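Local coordinates for protein multicopper oxidase (Pseudomonas thermotolerans, PDB 6VOW) that probably couples the one-electron oxidation of laccase-type substrates to the reduction of dioxygen to water, using mononuclear and clustered copper ions, at residues T210-R222 / I268-E280. Numbering follows the deposited sequence.
Sequences TLELPAGQVVRLR and IDLAVRVPEAGRE
Two antiparallel strands, 218-222 and 268-273, pair here in the middle cupredoxin-like beta-sandwich domain of the oxidase, apart from the copper sites. The ladder alternates: Val-219 with Val-272 and Leu-221 with Leu-270 are hydrogen-bonded pairs, and Leu-221 N reaches Leu-270 O at 2.7 Å. Val-219, Leu-221, Leu-270 and Val-272 share one sheet face, which suits branched apolar chains; Leu-221 CD1 meets Val-272 CG2 at 3.6 Å, and Leu-167 also touches Leu-221. Val-274 carries this packing beyond the strand, its CG2 lying 3.6 Å from Val-219 CG2 and also meeting Leu-213, whose strand 210-214 belongs to the other sheet.

The other face carries Arg-220, Arg-222 and Asp-269. The extended Arg-220 chain, with CG anti to the backbone N (chi1 174°), brings its guanidinium side-on to the carboxylate: NE bonds OD1 of Asp-269 at 3.0 Å and NH2 bonds OD2, both approaching from above the carboxylate plane, and a water, held only weakly by Arg-220 NH2, donates to Asp-269 OD2. Glu-157 also pairs with Arg-220, while Asn-132 bonds Asp-269 OD1 and Glu-166 pairs with Arg-222. A leucine in place of Arg-220 would probably leave the buried Asp-269 carboxylate without its two-pronged mate and Glu-157 short of a counter-charge.

At the far end Pro-214 to Gln-217 form a type II turn, where Gly-216 takes a positive phi (79°) at which a CB would press on the carbonyl O of Ala-215. Arg-273, bent at chi2 and chi3, lays one guanidinium face on Val-218 CG2, and its NH1 donates within the guanidinium plane to Gly-216 O at 2.7 Å.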
ATOM      1  N   THR A 210       8.117  -8.608  19.347  1.00 55.32           N
ATOM      2  CA  THR A 210       9.216  -7.832  19.868  1.00 53.87           C
ATOM      3  C   THR A 210      10.256  -7.924  18.768  1.00 52.47           C
ATOM      4  O   THR A 210      10.681  -9.015  18.400  1.00 52.39           O
ATOM      5  CB  THR A 210       9.703  -8.380  21.223  1.00 52.32           C
ATOM      6  OG1 THR A 210      10.265  -9.689  21.059  1.00 63.46           O
ATOM      7  CG2 THR A 210       8.540  -8.490  22.178  1.00 61.31           C
ATOM      8  N   LEU A 211      10.605  -6.792  18.189  1.00 50.27           N
ATOM      9  CA  LEU A 211      11.653  -6.742  17.167  1.00 53.02           C
ATOM     10  C   LEU A 211      12.929  -6.151  17.694  1.00 53.48           C
ATOM     11  O   LEU A 211      12.939  -5.025  18.211  1.00 54.75           O
ATOM     12  CB  LEU A 211      11.176  -5.897  16.020  1.00 53.35           C
ATOM     13  CG  LEU A 211       9.796  -6.456  15.629  1.00 52.03           C
ATOM     14  CD1 LEU A 211       9.067  -5.326  14.940  1.00 65.41           C
ATOM     15  CD2 LEU A 211       9.883  -7.741  14.777  1.00 43.91           C
ATOM     16  N   GLU A 212      14.011  -6.886  17.556  1.00 56.20           N
ATOM     17  CA  GLU A 212      15.294  -6.436  18.045  1.00 51.96           C
ATOM     18  C   GLU A 212      15.939  -5.482  17.032  1.00 51.40           C
ATOM     19  O   GLU A 212      15.895  -5.709  15.811  1.00 54.14           O
ATOM     20  CB  GLU A 212      16.195  -7.640  18.437  1.00 55.10           C
ATOM     21  CG  GLU A 212      15.762  -8.292  19.778  1.00 60.80           C
ATOM     22  CD  GLU A 212      16.628  -9.479  20.252  1.00 75.51           C
ATOM     23  OE1 GLU A 212      17.778  -9.624  19.776  1.00 78.45           O
ATOM     24  OE2 GLU A 212      16.172 -10.271  21.129  1.00 75.49           O
ATOM     25  N   LEU A 213      16.490  -4.386  17.554  1.00 44.96           N
ATOM     26  CA  LEU A 213      17.198  -3.372  16.797  1.00 51.13           C
ATOM     27  C   LEU A 213      18.494  -2.971  17.567  1.00 59.66           C
ATOM     28  O   LEU A 213      18.469  -2.935  18.807  1.00 53.39           O
ATOM     29  CB  LEU A 213      16.304  -2.133  16.643  1.00 49.61           C
ATOM     30  CG  LEU A 213      15.025  -2.224  15.866  1.00 46.45           C
ATOM     31  CD1 LEU A 213      14.283  -0.943  16.014  1.00 44.53           C
ATOM     32  CD2 LEU A 213      15.330  -2.465  14.386  1.00 63.05           C
ATOM     33  N   PRO A 214      19.601  -2.626  16.844  1.00 62.34           N
ATOM     34  CA  PRO A 214      20.869  -2.244  17.499  1.00 56.68           C
ATOM     35  C   PRO A 214      20.901  -0.842  18.123  1.00 55.09           C
ATOM     36  O   PRO A 214      20.545   0.148  17.447  1.00 46.90           O
ATOM     37  CB  PRO A 214      21.893  -2.330  16.370  1.00 60.34           C
ATOM     38  CG  PRO A 214      21.137  -2.189  15.119  1.00 63.90           C
ATOM     39  CD  PRO A 214      19.739  -2.684  15.376  1.00 60.33           C
ATOM     40  N   ALA A 215      21.349  -0.773  19.384  1.00 48.97           N
ATOM     41  CA  ALA A 215      21.317   0.485  20.157  1.00 52.38           C
ATOM     42  C   ALA A 215      22.136   1.588  19.547  1.00 47.08           C
ATOM     43  O   ALA A 215      23.129   1.363  18.953  1.00 57.51           O
ATOM     44  CB  ALA A 215      21.790   0.276  21.574  1.00 63.53           C
ATOM     45  N   GLY A 216      21.684   2.803  19.701  1.00 49.43           N
ATOM     46  CA  GLY A 216      22.386   3.902  19.230  1.00 45.27           C
ATOM     47  C   GLY A 216      22.190   4.075  17.747  1.00 55.98           C
ATOM     48  O   GLY A 216      22.368   5.188  17.261  1.00 63.78           O
ATOM     49  N   GLN A 217      21.769   3.047  17.012  1.00 48.05           N
ATOM     50  CA  GLN A 217      21.846   3.143  15.533  1.00 56.54           C
ATOM     51  C   GLN A 217      20.591   3.856  14.959  1.00 50.22           C
ATOM     52  O   GLN A 217      19.546   3.891  15.630  1.00 64.55           O
ATOM     53  CB  GLN A 217      22.059   1.730  14.988  1.00 61.96           C
ATOM     54  CG  GLN A 217      22.979   1.612  13.779  1.00 76.14           C
ATOM     55  CD  GLN A 217      24.405   1.382  14.097  1.00 76.56           C
ATOM     56  OE1 GLN A 217      25.052   0.459  13.562  1.00 76.15           O
ATOM     57  NE2 GLN A 217      24.926   2.210  14.960  1.00 54.85           N
ATOM     58  N   VAL A 218      20.655   4.472  13.772  1.00 50.74           N
ATOM     59  CA  VAL A 218      19.416   4.903  13.086  1.00 44.29           C
ATOM     60  C   VAL A 218      18.898   3.796  12.141  1.00 48.52           C
ATOM     61  O   VAL A 218      19.599   3.283  11.306  1.00 47.84           O
ATOM     62  CB  VAL A 218      19.594   6.249  12.344  1.00 49.28           C
ATOM     63  CG1 VAL A 218      18.432   6.584  11.441  1.00 50.61           C
ATOM     64  CG2 VAL A 218      19.741   7.391  13.339  1.00 57.26           C
ATOM     65  N   VAL A 219      17.632   3.410  12.308  1.00 46.46           N
ATOM     66  CA  VAL A 219      17.105   2.282  11.616  1.00 41.38           C
ATOM     67  C   VAL A 219      15.987   2.762  10.782  1.00 42.08           C
ATOM     68  O   VAL A 219      15.206   3.489  11.236  1.00 45.14           O
ATOM     69  CB  VAL A 219      16.564   1.202  12.540  1.00 48.51           C
ATOM     70  CG1 VAL A 219      15.913   0.124  11.684  1.00 54.95           C
ATOM     71  CG2 VAL A 219      17.690   0.632  13.424  1.00 49.23           C
ATOM     72  N   ARG A 220      15.942   2.339   9.544  1.00 44.87           N
ATOM     73  CA  ARG A 220      14.845   2.640   8.633  1.00 40.62           C
ATOM     74  C   ARG A 220      13.813   1.544   8.767  1.00 40.31           C
ATOM     75  O   ARG A 220      14.064   0.386   8.379  1.00 45.31           O
ATOM     76  CB  ARG A 220      15.390   2.572   7.259  1.00 38.57           C
ATOM     77  CG  ARG A 220      14.364   2.728   6.198  1.00 44.74           C
ATOM     78  CD  ARG A 220      15.069   2.523   4.901  1.00 45.12           C
ATOM     79  NE  ARG A 220      14.318   3.085   3.804  1.00 41.10           N
ATOM     80  CZ  ARG A 220      14.860   3.322   2.627  1.00 46.85           C
ATOM     81  NH1 ARG A 220      16.170   3.088   2.451  1.00 42.41           N
ATOM     82  NH2 ARG A 220      14.117   3.829   1.633  1.00 40.70           N
ATOM     83  N   LEU A 221      12.677   1.899   9.337  1.00 40.00           N
ATOM     84  CA  LEU A 221      11.565   0.969   9.511  1.00 41.79           C
ATOM     85  C   LEU A 221      10.682   1.186   8.343  1.00 38.01           C
ATOM     86  O   LEU A 221      10.160   2.295   8.111  1.00 41.36           O
ATOM     87  CB  LEU A 221      10.752   1.291  10.789  1.00 41.04           C
ATOM     88  CG  LEU A 221      11.442   1.261  12.122  1.00 42.21           C
ATOM     89  CD1 LEU A 221      10.415   1.532  13.210  1.00 41.96           C
ATOM     90  CD2 LEU A 221      12.050  -0.096  12.269  1.00 47.98           C
ATOM     91  N   ARG A 222      10.554   0.154   7.576  1.00 38.48           N
ATOM     92  CA  ARG A 222       9.710   0.217   6.376  1.00 39.93           C
ATOM     93  C   ARG A 222       8.360  -0.298   6.841  1.00 38.11           C
ATOM     94  O   ARG A 222       8.269  -1.445   7.241  1.00 36.07           O
ATOM     95  CB  ARG A 222      10.280  -0.722   5.285  1.00 37.79           C
ATOM     96  CG  ARG A 222      11.671  -0.336   4.840  1.00 32.79           C
ATOM     97  CD  ARG A 222      12.205  -1.381   3.887  1.00 39.18           C
ATOM     98  NE  ARG A 222      13.547  -1.071   3.320  1.00 37.65           N
ATOM     99  CZ  ARG A 222      13.789  -0.224   2.328  1.00 32.70           C
ATOM    100  NH1 ARG A 222      12.877   0.491   1.808  1.00 33.63           N
ATOM    101  NH2 ARG A 222      15.038  -0.051   1.864  1.00 40.23           N
ATOM    102  N   ILE A 268       5.358   3.882   4.844  1.00 39.69           N
ATOM    103  CA  ILE A 268       6.265   4.929   5.232  1.00 36.20           C
ATOM    104  C   ILE A 268       7.610   4.310   5.498  1.00 39.52           C
ATOM    105  O   ILE A 268       7.736   3.138   5.880  1.00 31.00           O
ATOM    106  CB  ILE A 268       5.831   5.673   6.557  1.00 39.25           C
ATOM    107  CG1 ILE A 268       5.661   4.750   7.800  1.00 40.15           C
ATOM    108  CG2 ILE A 268       4.543   6.412   6.325  1.00 39.59           C
ATOM    109  CD1 ILE A 268       5.266   5.546   9.021  1.00 41.07           C
ATOM    110  N   ASP A 269       8.610   5.148   5.373  1.00 40.75           N
ATOM    111  CA  ASP A 269       9.923   4.829   5.962  1.00 43.81           C
ATOM    112  C   ASP A 269      10.000   5.737   7.145  1.00 41.07           C
ATOM    113  O   ASP A 269       9.880   6.962   7.004  1.00 41.87           O
ATOM    114  CB  ASP A 269      11.037   5.227   5.058  1.00 51.07           C
ATOM    115  CG  ASP A 269      11.255   4.255   3.920  1.00 52.20           C
ATOM    116  OD1 ASP A 269      11.356   3.042   4.174  1.00 51.41           O
ATOM    117  OD2 ASP A 269      11.376   4.731   2.770  1.00 50.01           O
ATOM    118  N   LEU A 270      10.235   5.118   8.281  1.00 37.42           N
ATOM    119  CA  LEU A 270      10.203   5.745   9.531  1.00 40.38           C
ATOM    120  C   LEU A 270      11.600   5.485  10.046  1.00 39.57           C
ATOM    121  O   LEU A 270      11.935   4.322  10.328  1.00 46.80           O
ATOM    122  CB  LEU A 270       9.081   5.116  10.400  1.00 43.60           C
ATOM    123  CG  LEU A 270       9.019   5.711  11.813  1.00 43.03           C
ATOM    124  CD1 LEU A 270       9.048   7.222  11.802  1.00 48.25           C
ATOM    125  CD2 LEU A 270       7.855   5.257  12.624  1.00 47.35           C
ATOM    126  N   ALA A 271      12.447   6.506  10.055  1.00 37.96           N
ATOM    127  CA  ALA A 271      13.788   6.336  10.675  1.00 43.51           C
ATOM    128  C   ALA A 271      13.737   6.607  12.132  1.00 46.37           C
ATOM    129  O   ALA A 271      13.275   7.708  12.550  1.00 42.06           O
ATOM    130  CB  ALA A 271      14.787   7.249  10.084  1.00 43.17           C
ATOM    131  N   VAL A 272      14.262   5.651  12.905  1.00 39.03           N
ATOM    132  CA  VAL A 272      14.135   5.676  14.340  1.00 43.36           C
ATOM    133  C   VAL A 272      15.555   5.660  14.954  1.00 42.25           C
ATOM    134  O   VAL A 272      16.380   4.806  14.608  1.00 37.67           O
ATOM    135  CB  VAL A 272      13.358   4.428  14.818  1.00 44.86           C
ATOM    136  CG1 VAL A 272      13.345   4.299  16.340  1.00 52.90           C
ATOM    137  CG2 VAL A 272      11.916   4.543  14.358  1.00 42.94           C
ATOM    138  N   ARG A 273      15.823   6.575  15.869  1.00 41.05           N
ATOM    139  CA  ARG A 273      17.010   6.432  16.700  1.00 43.64           C
ATOM    140  C   ARG A 273      16.676   5.460  17.756  1.00 47.31           C
ATOM    141  O   ARG A 273      15.788   5.695  18.589  1.00 49.29           O
ATOM    142  CB  ARG A 273      17.433   7.707  17.346  1.00 48.27           C
ATOM    143  CG  ARG A 273      18.666   7.518  18.327  1.00 43.97           C
ATOM    144  CD  ARG A 273      19.897   7.222  17.553  1.00 46.35           C
ATOM    145  NE  ARG A 273      20.221   8.371  16.725  1.00 54.77           N
ATOM    146  CZ  ARG A 273      21.348   8.525  16.025  1.00 59.14           C
ATOM    147  NH1 ARG A 273      22.364   7.610  16.011  1.00 52.33           N
ATOM    148  NH2 ARG A 273      21.456   9.632  15.313  1.00 48.21           N
ATOM    149  N   VAL A 274      17.394   4.347  17.716  1.00 44.35           N
ATOM    150  CA  VAL A 274      17.193   3.292  18.654  1.00 40.36           C
ATOM    151  C   VAL A 274      17.867   3.747  19.945  1.00 56.15           C
ATOM    152  O   VAL A 274      19.050   4.119  19.953  1.00 53.11           O
ATOM    153  CB  VAL A 274      17.803   1.985  18.152  1.00 44.09           C
ATOM    154  CG1 VAL A 274      17.617   0.880  19.159  1.00 50.05           C
ATOM    155  CG2 VAL A 274      17.193   1.560  16.836  1.00 50.02           C
ATOM    156  N   PRO A 275      17.120   3.698  21.062  1.00 62.59           N
ATOM    157  CA  PRO A 275      17.668   4.181  22.278  1.00 54.12           C
ATOM    158  C   PRO A 275      18.699   3.215  22.778  1.00 58.52           C
ATOM    159  O   PRO A 275      18.955   2.207  22.168  1.00 57.75           O
ATOM    160  CB  PRO A 275      16.452   4.263  23.213  1.00 56.28           C
ATOM    161  CG  PRO A 275      15.392   3.433  22.597  1.00 57.32           C
ATOM    162  CD  PRO A 275      15.892   2.929  21.294  1.00 62.57           C
ATOM    163  N   GLU A 276      19.336   3.607  23.860  1.00 64.04           N
ATOM    164  CA  GLU A 276      20.344   2.810  24.512  1.00 56.93           C
ATOM    165  C   GLU A 276      19.822   1.432  24.803  1.00 62.63           C
ATOM    166  O   GLU A 276      18.624   1.257  24.926  1.00 51.97           O
ATOM    167  CB  GLU A 276      20.817   3.510  25.787  1.00 69.37           C
ATOM    168  CG  GLU A 276      19.756   3.996  26.780  1.00 76.70           C
ATOM    169  CD  GLU A 276      20.389   4.515  28.067  1.00 83.66           C
ATOM    170  OE1 GLU A 276      20.232   5.731  28.392  1.00 88.60           O
ATOM    171  OE2 GLU A 276      21.059   3.701  28.749  1.00 88.02           O
ATOM    172  N   ALA A 277      20.734   0.462  24.864  1.00 56.48           N
ATOM    173  CA  ALA A 277      20.434  -0.973  25.012  1.00 56.81           C
ATOM    174  C   ALA A 277      19.503  -1.361  26.158  1.00 63.53           C
ATOM    175  O   ALA A 277      19.407  -0.645  27.173  1.00 94.59           O
ATOM    176  CB  ALA A 277      21.733  -1.741  25.180  1.00 64.32           C
ATOM    177  N   GLY A 278      18.834  -2.506  25.995  1.00 53.92           N
ATOM    178  CA  GLY A 278      17.779  -2.921  26.897  1.00 55.40           C
ATOM    179  C   GLY A 278      16.515  -2.063  26.919  1.00 48.95           C
ATOM    180  O   GLY A 278      15.543  -2.507  27.502  1.00 55.30           O
ATOM    181  N   ARG A 279      16.482  -0.869  26.328  1.00 51.76           N
ATOM    182  CA  ARG A 279      15.210  -0.097  26.196  1.00 52.33           C
ATOM    183  C   ARG A 279      14.300  -0.788  25.207  1.00 57.26           C
ATOM    184  O   ARG A 279      14.731  -1.551  24.329  1.00 49.40           O
ATOM    185  CB  ARG A 279      15.426   1.352  25.717  1.00 54.19           C
ATOM    186  CG  ARG A 279      16.232   2.237  26.653  1.00 60.60           C
ATOM    187  CD  ARG A 279      15.528   2.607  27.932  1.00 59.96           C
ATOM    188  NE  ARG A 279      16.269   3.679  28.633  1.00 67.44           N
ATOM    189  CZ  ARG A 279      16.017   5.004  28.587  1.00 66.76           C
ATOM    190  NH1 ARG A 279      15.014   5.555  27.877  1.00 67.52           N
ATOM    191  NH2 ARG A 279      16.798   5.817  29.286  1.00 74.42           N
ATOM    192  N   GLU A 280      13.016  -0.518  25.374  1.00 61.36           N
ATOM    193  CA  GLU A 280      11.980  -1.239  24.663  1.00 58.29           C
ATOM    194  C   GLU A 280      10.991  -0.147  24.414  1.00 62.51           C
ATOM    195  O   GLU A 280      10.627   0.607  25.334  1.00 62.89           O
ATOM    196  CB  GLU A 280      11.451  -2.325  25.565  1.00 56.65           C
ATOM    197  CG  GLU A 280      10.268  -3.059  25.056  1.00 65.50           C
ATOM    198  CD  GLU A 280       9.318  -3.581  26.153  1.00 82.96           C
ATOM    199  OE1 GLU A 280       8.078  -3.217  26.169  1.00 78.84           O
ATOM    200  OE2 GLU A 280       9.810  -4.381  26.995  1.00 85.98           O
TER
HETATM  201  O   HOH W   1      12.180   5.250   0.294  1.00 72.03           O